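Oligogalacturonate lyase (Yersinia enterocolitica subsp. enterocolitica, PDB 3PE7) probably cleaves oligogalacturonides in the cytoplasm by beta-elimination, as a manganese-binding seven-bladed beta-propeller lyase. Local coordinates at residues A[244-249]-A[288-293]. Numbering follows the deposited sequence.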
# COMPACT_ATOMS: atom_id res chain seq x y z
N PHE A 244 8.96 -3.75 -0.98
CA PHE A 244 8.51 -3.04 0.21
C PHE A 244 9.59 -3.15 1.29
O PHE A 244 10.43 -4.06 1.25
CB PHE A 244 7.16 -3.56 0.74
CG PHE A 244 7.19 -4.96 1.30
CD1 PHE A 244 7.26 -5.17 2.69
CD2 PHE A 244 7.16 -6.06 0.45
CE1 PHE A 244 7.28 -6.48 3.21
CE2 PHE A 244 7.17 -7.36 0.95
CZ PHE A 244 7.23 -7.57 2.34
N TRP A 245 9.59 -2.19 2.21
CA TRP A 245 10.42 -2.27 3.40
C TRP A 245 9.76 -3.17 4.45
O TRP A 245 8.59 -2.99 4.78
CB TRP A 245 10.60 -0.88 4.05
CG TRP A 245 11.54 0.06 3.30
CD1 TRP A 245 11.19 1.25 2.68
CD2 TRP A 245 12.94 -0.10 3.11
NE1 TRP A 245 12.31 1.83 2.12
CE2 TRP A 245 13.39 1.02 2.35
CE3 TRP A 245 13.87 -1.08 3.50
CZ2 TRP A 245 14.73 1.19 2.00
CZ3 TRP A 245 15.21 -0.91 3.14
CH2 TRP A 245 15.63 0.21 2.39
N VAL A 246 10.52 -4.12 4.99
CA VAL A 246 10.08 -4.73 6.26
C VAL A 246 9.88 -3.56 7.24
O VAL A 246 10.71 -2.64 7.27
CB VAL A 246 11.12 -5.72 6.82
CG1 VAL A 246 10.56 -6.47 8.05
CG2 VAL A 246 11.52 -6.74 5.75
N PRO A 247 8.77 -3.55 8.00
CA PRO A 247 8.46 -2.36 8.82
C PRO A 247 9.49 -2.00 9.87
O PRO A 247 9.54 -0.84 10.26
CB PRO A 247 7.11 -2.71 9.47
CG PRO A 247 6.45 -3.65 8.47
CD PRO A 247 7.62 -4.46 7.87
N ASP A 248 10.30 -2.96 10.29
CA ASP A 248 11.42 -2.63 11.20
C ASP A 248 12.63 -2.03 10.48
O ASP A 248 13.59 -1.62 11.14
CB ASP A 248 11.81 -3.84 12.07
CG ASP A 248 12.47 -4.98 11.28
OD1 ASP A 248 12.67 -4.88 10.04
OD2 ASP A 248 12.80 -6.00 11.94
N GLY A 249 12.59 -1.97 9.15
CA GLY A 249 13.67 -1.38 8.35
C GLY A 249 14.90 -2.26 8.18
O GLY A 249 15.96 -1.78 7.75
N LEU A 288 2.62 -8.28 -1.87
CA LEU A 288 3.29 -8.96 -0.76
C LEU A 288 3.47 -7.97 0.39
O LEU A 288 3.77 -6.78 0.17
CB LEU A 288 4.64 -9.51 -1.23
CG LEU A 288 5.39 -10.46 -0.29
CD1 LEU A 288 4.56 -11.73 0.03
CD2 LEU A 288 6.73 -10.83 -0.92
N MET A 289 3.29 -8.46 1.61
CA MET A 289 3.47 -7.62 2.79
C MET A 289 3.94 -8.49 3.96
O MET A 289 3.69 -9.70 3.98
CB MET A 289 2.15 -6.90 3.14
CG MET A 289 2.23 -5.85 4.24
SD MET A 289 3.68 -4.78 4.13
CE MET A 289 3.49 -3.85 5.65
N SER A 290 4.64 -7.88 4.91
CA SER A 290 5.09 -8.61 6.10
C SER A 290 4.54 -8.04 7.41
O SER A 290 3.95 -6.95 7.43
CB SER A 290 6.62 -8.63 6.16
OG SER A 290 7.14 -7.38 6.59
N ASN A 291 4.72 -8.79 8.50
CA ASN A 291 4.54 -8.27 9.85
C ASN A 291 5.78 -7.45 10.22
O ASN A 291 6.65 -7.23 9.39
CB ASN A 291 4.28 -9.41 10.84
CG ASN A 291 5.48 -10.33 11.03
OD1 ASN A 291 6.44 -10.30 10.28
ND2 ASN A 291 5.40 -11.18 12.08
N TYR A 292 5.85 -6.99 11.46
CA TYR A 292 6.85 -5.97 11.82
C TYR A 292 8.30 -6.38 11.58
O TYR A 292 9.10 -5.59 11.07
CB TYR A 292 6.63 -5.52 13.26
CG TYR A 292 7.45 -4.33 13.70
CD1 TYR A 292 7.12 -3.05 13.30
CD2 TYR A 292 8.57 -4.50 14.52
CE1 TYR A 292 7.87 -1.94 13.73
CE2 TYR A 292 9.33 -3.40 14.94
CZ TYR A 292 8.98 -2.14 14.53
OH TYR A 292 9.72 -1.06 14.96
N ASP A 293 8.65 -7.62 11.94
CA ASP A 293 10.05 -8.07 11.83
C ASP A 293 10.31 -8.99 10.64
O ASP A 293 11.39 -9.55 10.53
CB ASP A 293 10.51 -8.73 13.16
CG ASP A 293 9.85 -10.08 13.42
OD1 ASP A 293 10.40 -10.87 14.24
OD2 ASP A 293 8.79 -10.37 12.80
O HOH W 1 13.89 -8.29 11.32
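Phe-244 and Pro-247 face Met-289 and Tyr-292 where 244-249 and 288-293 run nearly parallel, their directions 13° apart, closing from a CA spacing of 7.3 Å between Phe-244 and Met-289 to 5.0 Å between Pro-247 and Tyr-292. At the wider end the Phe-244 ring lies over the backbone of the other strand. With CG between the backbone N and the carbonyl carbon (chi1 68°), the ring is set toward 288-290 and takes Met-289 CA over one face, a CH-pi contact 4.1 Å from the centroid and offset toward the rim. Met-289 SD approaches the same ring obliquely, a Met-aromatic contact 3.9 Å from Phe-244 CD1, while Leu-288 CD2 and Ser-290 OG lie at the ring edge. The Met-289 chain bends at chi2, which carries SD to the ring, and CE touches Pro-247 CG.

Nearer the turn, Ser-290 OG donates to Asn-291 O at 2.8 Å, on a lone pair in the carbonyl plane; Pro-247 CD packs against both oxygens. Pro-247 CB touches Tyr-292 CD1, and Asp-248 CB lies over a face of the tyrosine ring in a second CH-pi contact. Between the backbones, Asp-248 N gives a weak hydrogen bond to Tyr-292 O (3.0 Å, N-H...O 128°). One water donates both to Asp-248 OD2, at 2.6 Å, and to Asp-293 O, bridging the segments; Asp-248 OD1 accepts from Ser-250 OG, and Tyr-292 OH is hydrogen-bonded to Tyr-198 OH.

Strands 238-245 and 287-290 are each outermost in a four-stranded antiparallel sheet, and Val-246 to Gly-249 make a type I turn leading into strand 252-258. Beside His-287, a manganese ligand, though with the Leu-288 side chain about 11 Å from the metal, the contact joins the first strands of successive blades, as in the face-to-face blade packing of a seven-bladed beta-propeller.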